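Local coordinates for protein LST4 (Kluyveromyces lactis, PDB 4ZY8) that probably takes part in amino acid uptake and in protein trafficking from the Golgi to the plasma membrane, and is represented here by its longin domain, at residues R84-N89 with Q123-L128; L132-T137 with C149-A154; F11-S16 with Q157-K162. All coordinates share one frame; numbering follows the deposited sequence.

How the contacts relate
Contacts 1 and 3 lie in the core of the longin domain, and contact 2 lies on its surface. Contacts 1 and 3 reach the same antiparallel sheet, one from helix 114-134 and the other from helix 150-166. Contact 2 ties those two helices to each other, the end of the first to the start of the second. The chemistry follows the place. Contact 3 is apolar and has no hydrogen bond across it. Contact 1 mixes ring packing with a salt bridge, and contact 2 is a single salt bridge. Contacts 1 and 3 also meet directly, where Cys124 packs on Thr158 and Leu128 on Ile15.

Contact 1: residues R84-N89 with Q123-L128; sequences RIFYLN and QCENTL
The ring of Phe86 turns one face to the side chain of Glu125. CG of Glu125 sits over the middle of the ring, 3.5 Å from the centroid of Phe86 and almost straight above it, a CH-pi contact. This joins strand 79-87 of the longin sheet to helix 114-134, one of the two long helices on this side of the domain. The short axes of strand 84-87 and helix 123-128 are 10.0 Å apart. The closest pair of CA atoms is Phe86 and Glu125, 7.7 Å apart. The carboxylate of Glu125 continues the stack, since its plane is only 9° from that of the ring. Glu125 reaches this far because its CG is anti to the backbone N and the chain stays extended beyond it. At the ring edge, CD1 of Leu128 approaches CZ of Phe86 at 4.2 Å. Leu129, the next residue of the helix, also touches this ring.

Past the ring, OE1 of Glu125 meets Arg84 in a salt bridge. The guanidinium is turned 83° from the carboxylate, so the two groups do not pair side by side. A single N-H is used, and it comes to OE1 on the anti side, out of the carboxylate plane. Ser67 adds a weak hydrogen bond at the same oxygen. Arg84 bends at chi2 and chi3, which carries its guanidinium across the end of Glu125. Asp69 takes NE of Arg84 and Asp122 shares NH1, both as salt bridges. Three acidic partners probably balance the charge of this buried arginine and hold its guanidinium against rotation. The bond from NH1 of Arg84 to OE1 of Glu125 is 3.1 Å long, with an angle of 151° at the hydrogen.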
loop_
_atom_site.group_PDB
_atom_site.type_symbol
_atom_site.label_atom_id
_atom_site.label_comp_id
_atom_site.label_asym_id
_atom_site.label_seq_id
_atom_site.Cartn_x
_atom_site.Cartn_y
_atom_site.Cartn_z
ATOM N N ARG A 84 0.502 -3.409 -2.508
ATOM C CA ARG A 84 -0.328 -3.549 -3.698
ATOM C C ARG A 84 0.024 -2.420 -4.649
ATOM O O ARG A 84 -0.121 -1.246 -4.300
ATOM C CB ARG A 84 -1.815 -3.498 -3.334
ATOM C CG ARG A 84 -2.787 -3.194 -4.497
ATOM C CD ARG A 84 -2.869 -4.329 -5.532
ATOM N NE ARG A 84 -3.179 -5.636 -4.919
ATOM C CZ ARG A 84 -4.387 -6.186 -4.817
ATOM N NH1 ARG A 84 -5.471 -5.562 -5.277
ATOM N NH2 ARG A 84 -4.503 -7.382 -4.245
ATOM N N ILE A 85 0.460 -2.748 -5.858
ATOM C CA ILE A 85 0.811 -1.691 -6.790
ATOM C C ILE A 85 -0.022 -1.907 -8.060
ATOM O O ILE A 85 -0.228 -3.031 -8.476
ATOM C CB ILE A 85 2.347 -1.666 -7.041
ATOM C CG1 ILE A 85 2.787 -0.427 -7.808
ATOM C CG2 ILE A 85 2.855 -2.960 -7.671
ATOM C CD1 ILE A 85 4.275 -0.180 -7.656
ATOM N N PHE A 86 -0.594 -0.840 -8.602
ATOM C CA PHE A 86 -1.496 -0.946 -9.749
ATOM C C PHE A 86 -1.433 0.288 -10.626
ATOM O O PHE A 86 -0.938 1.330 -10.202
ATOM C CB PHE A 86 -2.943 -1.174 -9.300
ATOM C CG PHE A 86 -3.463 -0.124 -8.351
ATOM C CD1 PHE A 86 -3.214 -0.221 -6.994
ATOM C CD2 PHE A 86 -4.227 0.934 -8.817
ATOM C CE1 PHE A 86 -3.688 0.743 -6.109
ATOM C CE2 PHE A 86 -4.709 1.899 -7.945
ATOM C CZ PHE A 86 -4.434 1.800 -6.580
ATOM N N TYR A 87 -1.961 0.179 -11.826
ATOM C CA TYR A 87 -1.997 1.267 -12.773
ATOM C C TYR A 87 -3.362 1.936 -12.821
ATOM O O TYR A 87 -4.356 1.290 -12.631
ATOM C CB TYR A 87 -1.639 0.746 -14.158
ATOM C CG TYR A 87 -0.232 0.255 -14.285
ATOM C CD1 TYR A 87 0.093 -1.039 -13.981
ATOM C CD2 TYR A 87 0.772 1.091 -14.709
ATOM C CE1 TYR A 87 1.370 -1.483 -14.080
ATOM C CE2 TYR A 87 2.057 0.651 -14.821
ATOM C CZ TYR A 87 2.353 -0.643 -14.504
ATOM O OH TYR A 87 3.619 -1.092 -14.613
ATOM N N LEU A 88 -3.411 3.221 -13.130
ATOM C CA LEU A 88 -4.686 3.905 -13.233
ATOM C C LEU A 88 -5.569 3.271 -14.260
ATOM O O LEU A 88 -6.737 3.159 -14.075
ATOM C CB LEU A 88 -4.518 5.382 -13.525
ATOM C CG LEU A 88 -5.716 6.115 -14.149
ATOM C CD1 LEU A 88 -7.062 5.789 -13.545
ATOM C CD2 LEU A 88 -5.515 7.605 -14.250
ATOM N N ASN A 89 -4.991 2.879 -15.367
ATOM C CA ASN A 89 -5.740 2.248 -16.426
ATOM C C ASN A 89 -4.795 1.597 -17.424
ATOM O O ASN A 89 -3.578 1.627 -17.245
ATOM C CB ASN A 89 -6.641 3.275 -17.129
ATOM C CG ASN A 89 -5.882 4.515 -17.585
ATOM O OD1 ASN A 89 -4.980 4.422 -18.414
ATOM N ND2 ASN A 89 -6.256 5.686 -17.053
ATOM N N GLN A 123 -10.535 -4.015 -2.750
ATOM C CA GLN A 123 -11.511 -2.958 -2.467
ATOM C C GLN A 123 -10.774 -1.607 -2.359
ATOM O O GLN A 123 -11.219 -0.612 -2.923
ATOM C CB GLN A 123 -12.274 -3.223 -1.157
ATOM C CG GLN A 123 -12.867 -4.626 -0.995
ATOM C CD GLN A 123 -13.685 -4.754 0.301
ATOM O OE1 GLN A 123 -13.463 -4.016 1.269
ATOM N NE2 GLN A 123 -14.553 -5.740 0.353
ATOM N N CYS A 124 -9.634 -1.594 -1.666
ATOM C CA CYS A 124 -8.833 -0.349 -1.542
ATOM C C CYS A 124 -8.407 0.194 -2.906
ATOM O O CYS A 124 -8.495 1.407 -3.167
ATOM C CB CYS A 124 -7.600 -0.586 -0.677
ATOM S SG CYS A 124 -8.007 -0.966 1.067
ATOM N N GLU A 125 -7.944 -0.708 -3.769
ATOM C CA GLU A 125 -7.587 -0.357 -5.140
ATOM C C GLU A 125 -8.803 0.208 -5.890
ATOM O O GLU A 125 -8.685 1.252 -6.513
ATOM C CB GLU A 125 -6.990 -1.571 -5.881
ATOM C CG GLU A 125 -6.734 -1.340 -7.365
ATOM C CD GLU A 125 -6.184 -2.588 -8.072
ATOM O OE1 GLU A 125 -5.475 -3.387 -7.425
ATOM O OE2 GLU A 125 -6.481 -2.773 -9.272
ATOM N N ASN A 126 -9.965 -0.454 -5.823
ATOM C CA ASN A 126 -11.198 0.092 -6.434
ATOM C C ASN A 126 -11.538 1.495 -5.944
ATOM O O ASN A 126 -12.044 2.324 -6.699
ATOM C CB ASN A 126 -12.455 -0.756 -6.108
ATOM C CG ASN A 126 -12.428 -2.134 -6.743
ATOM O OD1 ASN A 126 -11.732 -2.358 -7.735
ATOM N ND2 ASN A 126 -13.246 -3.052 -6.203
ATOM N N THR A 127 -11.306 1.735 -4.656
ATOM C CA THR A 127 -11.704 3.003 -4.038
ATOM C C THR A 127 -10.872 4.182 -4.571
ATOM O O THR A 127 -11.408 5.246 -4.935
ATOM C CB THR A 127 -11.594 2.908 -2.509
ATOM O OG1 THR A 127 -12.529 1.930 -2.032
ATOM C CG2 THR A 127 -11.918 4.263 -1.848
ATOM N N LEU A 128 -9.569 3.980 -4.619
ATOM C CA LEU A 128 -8.654 5.005 -5.118
ATOM C C LEU A 128 -8.878 5.249 -6.623
ATOM O O LEU A 128 -8.799 6.384 -7.094
ATOM C CB LEU A 128 -7.214 4.611 -4.837
ATOM C CG LEU A 128 -6.827 4.531 -3.352
ATOM C CD1 LEU A 128 -5.361 4.147 -3.172
ATOM C CD2 LEU A 128 -7.151 5.817 -2.572
#

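Contact 2: residues L132-T137 with C149-A154; sequences LAKNDT and CIEVAA
Lys134 and Glu151 approach each other obliquely from two helices and meet at their charged ends. NZ of Lys134 donates to OE2 of Glu151 at 3.0 Å, a hydrogen-bonded salt bridge. The lysine comes in on the syn lone pair of OE2, the side of the other oxygen. That places NZ of Lys134 3.5 Å from OE1 of Glu151 as well, so the ammonium group faces both oxygens but is closer to one. The lysine chain first runs straight out, with CG anti to the backbone N (chi1 -174°), and then bends at chi3 to bring NZ to the carboxylate. Glu151 bends at chi2.

The bridge spans the two long helices of the longin domain. Lys134 is the last residue of helix 114-134, and Glu151 is in the first turn of helix 150-166. Replacing Glu151 by an alanine would probably leave the ammonium group of Lys134 without its charged mate and let the lysine chain swing. Thr127 and Tyr131, on the same side of helix 114-134, also touch Glu151. Cys149 is the N-cap of the second helix. Its SG accepts a weak, long bond from N of Val152, 3.6 Å away at an angle of 161°.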
loop_
_atom_site.group_PDB
_atom_site.type_symbol
_atom_site.label_atom_id
_atom_site.label_comp_id
_atom_site.label_asym_id
_atom_site.label_seq_id
_atom_site.Cartn_x
_atom_site.Cartn_y
_atom_site.Cartn_z
ATOM N N LEU A 132 -10.063 8.815 -8.839
ATOM C CA LEU A 132 -9.448 9.310 -10.068
ATOM C C LEU A 132 -10.498 9.546 -11.153
ATOM O O LEU A 132 -10.420 10.529 -11.892
ATOM C CB LEU A 132 -8.368 8.340 -10.546
ATOM C CG LEU A 132 -7.231 8.279 -9.529
ATOM C CD1 LEU A 132 -6.184 7.285 -9.932
ATOM C CD2 LEU A 132 -6.613 9.658 -9.375
ATOM N N ALA A 133 -11.468 8.637 -11.238
ATOM C CA ALA A 133 -12.607 8.751 -12.146
ATOM C C ALA A 133 -13.516 9.929 -11.787
ATOM O O ALA A 133 -14.065 10.579 -12.668
ATOM C CB ALA A 133 -13.415 7.444 -12.156
ATOM N N LYS A 134 -13.670 10.211 -10.514
ATOM C CA LYS A 134 -14.522 11.278 -10.094
ATOM C C LYS A 134 -13.951 12.544 -10.622
ATOM O O LYS A 134 -14.627 13.334 -11.229
ATOM C CB LYS A 134 -14.588 11.369 -8.577
ATOM C CG LYS A 134 -15.593 12.386 -8.059
ATOM C CD LYS A 134 -15.715 12.407 -6.545
ATOM C CE LYS A 134 -14.434 12.867 -5.890
ATOM N NZ LYS A 134 -14.464 12.616 -4.436
ATOM N N ASN A 135 -12.674 12.720 -10.388
ATOM C CA ASN A 135 -12.010 13.984 -10.656
ATOM C C ASN A 135 -11.335 14.078 -12.023
ATOM O O ASN A 135 -10.611 15.044 -12.283
ATOM C CB ASN A 135 -10.978 14.242 -9.563
ATOM C CG ASN A 135 -11.607 14.423 -8.199
ATOM O OD1 ASN A 135 -11.952 15.536 -7.811
ATOM N ND2 ASN A 135 -11.793 13.326 -7.474
ATOM N N ASP A 136 -11.562 13.076 -12.877
ATOM C CA ASP A 136 -11.010 13.064 -14.234
ATOM C C ASP A 136 -9.533 13.444 -14.229
ATOM O O ASP A 136 -9.065 14.223 -15.067
ATOM C CB ASP A 136 -11.799 14.017 -15.136
ATOM N N THR A 137 -8.805 12.879 -13.274
ATOM C CA THR A 137 -7.402 13.205 -13.074
ATOM C C THR A 137 -6.553 11.954 -12.985
ATOM O O THR A 137 -7.075 10.845 -12.848
ATOM C CB THR A 137 -7.185 14.036 -11.806
ATOM O OG1 THR A 137 -5.777 14.219 -11.608
ATOM C CG2 THR A 137 -7.751 13.307 -10.599
ATOM N N CYS A 149 -10.775 14.010 1.770
ATOM C CA CYS A 149 -10.929 12.980 0.760
ATOM C C CYS A 149 -11.454 11.695 1.336
ATOM O O CYS A 149 -10.732 10.976 1.941
ATOM C CB CYS A 149 -9.588 12.739 0.083
ATOM S SG CYS A 149 -9.583 11.538 -1.240
ATOM N N ILE A 150 -12.720 11.418 1.142
ATOM C CA ILE A 150 -13.303 10.238 1.777
ATOM C C ILE A 150 -12.706 8.930 1.232
ATOM O O ILE A 150 -12.619 7.946 1.964
ATOM C CB ILE A 150 -14.846 10.218 1.659
ATOM C CG1 ILE A 150 -15.307 9.997 0.224
ATOM C CG2 ILE A 150 -15.427 11.508 2.255
ATOM C CD1 ILE A 150 -16.783 9.674 0.122
ATOM N N GLU A 151 -12.279 8.932 -0.031
ATOM C CA GLU A 151 -11.740 7.709 -0.642
ATOM C C GLU A 151 -10.434 7.294 0.042
ATOM O O GLU A 151 -10.234 6.119 0.321
ATOM C CB GLU A 151 -11.512 7.890 -2.152
ATOM C CG GLU A 151 -12.804 7.974 -2.972
ATOM C CD GLU A 151 -13.355 9.397 -3.069
ATOM O OE1 GLU A 151 -12.908 10.266 -2.292
ATOM O OE2 GLU A 151 -14.207 9.657 -3.946
ATOM N N VAL A 152 -9.559 8.253 0.341
ATOM C CA VAL A 152 -8.333 7.941 1.068
ATOM C C VAL A 152 -8.626 7.527 2.521
ATOM O O VAL A 152 -8.002 6.598 3.052
ATOM C CB VAL A 152 -7.348 9.134 1.063
ATOM C CG1 VAL A 152 -6.160 8.856 1.977
ATOM C CG2 VAL A 152 -6.865 9.406 -0.352
ATOM N N ALA A 153 -9.556 8.224 3.173
ATOM C CA ALA A 153 -9.932 7.855 4.525
ATOM C C ALA A 153 -10.536 6.443 4.564
ATOM O O ALA A 153 -10.298 5.693 5.517
ATOM C CB ALA A 153 -10.917 8.856 5.105
ATOM N N ALA A 154 -11.323 6.088 3.549
ATOM C CA ALA A 154 -11.926 4.755 3.492
ATOM C C ALA A 154 -10.844 3.660 3.448
ATOM O O ALA A 154 -11.005 2.600 4.065
ATOM C CB ALA A 154 -12.852 4.632 2.282
#

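Contact 3: residues F11-S16 with Q157-K162; sequences FRLIIS and QTFQRK
Phe159 of helix 150-166 presents one ring face to Leu13 on strand 12-17. The methyl CD1 of Leu13 stands over the centre of the Phe159 ring. It is 3.6 Å from the centroid of Phe159 and 10° off the normal, a CH-pi contact. CD2 of Leu13 lies 4.0 Å from CD2 of Phe159. Leu13 has CG anti to the backbone N (chi1 174°), which helps carry both methyls to the ring. Ile98, Cys100 and Leu121 also touch Phe159. CB of Phe159 lies 4.4 Å from CE2 of Phe11, in looser apolar contact.

Gln160 comes next. Its CG meets the edge of the Phe11 ring, 4.1 Å from CZ of Phe11. The amide stands nearly upright to that ring, with the planes 85° apart. Gln160 also touches His34 of strand 29-35. From Phe159 to Lys162 the helix makes a wider pi-type turn. The whole is the last helix of the domain laid against an inner strand of the five-stranded antiparallel sheet, order 2-1-5-4-3, as in longin domains.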
loop_
_atom_site.group_PDB
_atom_site.type_symbol
_atom_site.label_atom_id
_atom_site.label_comp_id
_atom_site.label_asym_id
_atom_site.label_seq_id
_atom_site.Cartn_x
_atom_site.Cartn_y
_atom_site.Cartn_z
ATOM N N PHE A 11 1.351 -0.698 12.924
ATOM C CA PHE A 11 1.491 -0.685 11.478
ATOM C C PHE A 11 1.780 0.701 10.920
ATOM O O PHE A 11 1.497 1.696 11.529
ATOM C CB PHE A 11 0.272 -1.291 10.776
ATOM C CG PHE A 11 -0.929 -0.419 10.779
ATOM C CD1 PHE A 11 -1.729 -0.359 11.862
ATOM C CD2 PHE A 11 -1.242 0.344 9.701
ATOM C CE1 PHE A 11 -2.827 0.440 11.874
ATOM C CE2 PHE A 11 -2.344 1.142 9.699
ATOM C CZ PHE A 11 -3.130 1.204 10.793
ATOM N N ARG A 12 2.340 0.738 9.732
ATOM C CA ARG A 12 2.494 1.988 9.019
ATOM C C ARG A 12 1.925 1.836 7.610
ATOM O O ARG A 12 2.347 0.962 6.847
ATOM C CB ARG A 12 3.967 2.400 8.979
ATOM C CG ARG A 12 4.241 3.697 8.236
ATOM C CD ARG A 12 5.738 4.036 8.238
ATOM N NE ARG A 12 6.005 5.285 7.520
ATOM C CZ ARG A 12 7.223 5.743 7.238
ATOM N NH1 ARG A 12 8.293 5.052 7.598
ATOM N NH2 ARG A 12 7.371 6.889 6.584
ATOM N N LEU A 13 0.974 2.695 7.267
ATOM C CA LEU A 13 0.332 2.633 5.963
ATOM C C LEU A 13 0.811 3.788 5.091
ATOM O O LEU A 13 0.665 4.959 5.464
ATOM C CB LEU A 13 -1.197 2.684 6.117
ATOM C CG LEU A 13 -2.039 2.778 4.840
ATOM C CD1 LEU A 13 -1.907 1.494 3.987
ATOM C CD2 LEU A 13 -3.505 3.085 5.141
ATOM N N ILE A 14 1.385 3.487 3.951
ATOM C CA ILE A 14 1.750 4.484 2.987
ATOM C C ILE A 14 1.000 4.347 1.679
ATOM O O ILE A 14 1.055 3.337 1.069
ATOM C CB ILE A 14 3.234 4.399 2.690
ATOM C CG1 ILE A 14 4.002 4.513 3.969
ATOM C CG2 ILE A 14 3.663 5.507 1.780
ATOM C CD1 ILE A 14 4.860 3.313 4.203
ATOM N N ILE A 15 0.314 5.390 1.253
ATOM C CA ILE A 15 -0.261 5.417 -0.082
ATOM C C ILE A 15 0.610 6.375 -0.874
ATOM O O ILE A 15 0.780 7.522 -0.475
ATOM C CB ILE A 15 -1.730 5.870 -0.076
ATOM C CG1 ILE A 15 -2.576 4.928 0.792
ATOM C CG2 ILE A 15 -2.278 5.948 -1.500
ATOM C CD1 ILE A 15 -4.002 5.415 0.981
ATOM N N SER A 16 1.184 5.901 -1.975
ATOM C CA SER A 16 2.058 6.743 -2.782
ATOM C C SER A 16 1.824 6.488 -4.253
ATOM O O SER A 16 1.186 5.482 -4.623
ATOM C CB SER A 16 3.525 6.500 -2.430
ATOM O OG SER A 16 3.891 5.129 -2.568
ATOM N N GLN A 157 -9.332 3.292 6.856
ATOM C CA GLN A 157 -10.274 2.622 7.687
ATOM C C GLN A 157 -10.348 1.123 7.430
ATOM O O GLN A 157 -10.462 0.357 8.322
ATOM C CB GLN A 157 -11.621 3.267 7.594
ATOM C CG GLN A 157 -12.563 2.788 8.651
ATOM C CD GLN A 157 -13.933 3.395 8.524
ATOM O OE1 GLN A 157 -14.069 4.595 8.386
ATOM N NE2 GLN A 157 -14.938 2.572 8.565
ATOM N N THR A 158 -10.222 0.726 6.189
ATOM C CA THR A 158 -10.153 -0.704 5.862
ATOM C C THR A 158 -8.940 -1.373 6.508
ATOM O O THR A 158 -9.028 -2.521 6.944
ATOM C CB THR A 158 -10.154 -0.924 4.320
ATOM O OG1 THR A 158 -11.480 -0.672 3.845
ATOM C CG2 THR A 158 -9.835 -2.366 3.968
ATOM N N PHE A 159 -7.807 -0.674 6.576
ATOM C CA PHE A 159 -6.646 -1.212 7.283
ATOM C C PHE A 159 -6.877 -1.275 8.798
ATOM O O PHE A 159 -6.556 -2.269 9.441
ATOM C CB PHE A 159 -5.393 -0.380 6.960
ATOM C CG PHE A 159 -4.679 -0.857 5.731
ATOM C CD1 PHE A 159 -3.571 -1.697 5.838
ATOM C CD2 PHE A 159 -5.151 -0.520 4.465
ATOM C CE1 PHE A 159 -2.903 -2.162 4.695
ATOM C CE2 PHE A 159 -4.487 -0.992 3.297
ATOM C CZ PHE A 159 -3.355 -1.799 3.434
ATOM N N GLN A 160 -7.442 -0.210 9.356
ATOM C CA GLN A 160 -7.670 -0.129 10.799
ATOM C C GLN A 160 -8.678 -1.160 11.278
ATOM O O GLN A 160 -8.491 -1.788 12.310
ATOM C CB GLN A 160 -8.172 1.262 11.152
ATOM C CG GLN A 160 -7.084 2.327 11.086
ATOM C CD GLN A 160 -7.669 3.731 11.093
ATOM O OE1 GLN A 160 -8.767 3.956 10.571
ATOM N NE2 GLN A 160 -6.947 4.677 11.691
ATOM N N ARG A 161 -9.733 -1.346 10.497
ATOM C CA ARG A 161 -10.857 -2.172 10.933
ATOM C C ARG A 161 -10.841 -3.605 10.405
ATOM O O ARG A 161 -11.340 -4.506 11.075
ATOM C CB ARG A 161 -12.173 -1.502 10.515
ATOM N N LYS A 162 -10.223 -3.842 9.273
ATOM C CA LYS A 162 -10.244 -5.158 8.686
ATOM C C LYS A 162 -8.904 -5.824 8.535
ATOM O O LYS A 162 -8.705 -6.885 9.019
ATOM C CB LYS A 162 -10.932 -5.119 7.355
ATOM C CG LYS A 162 -12.386 -4.760 7.445
ATOM C CD LYS A 162 -12.814 -4.132 6.165
#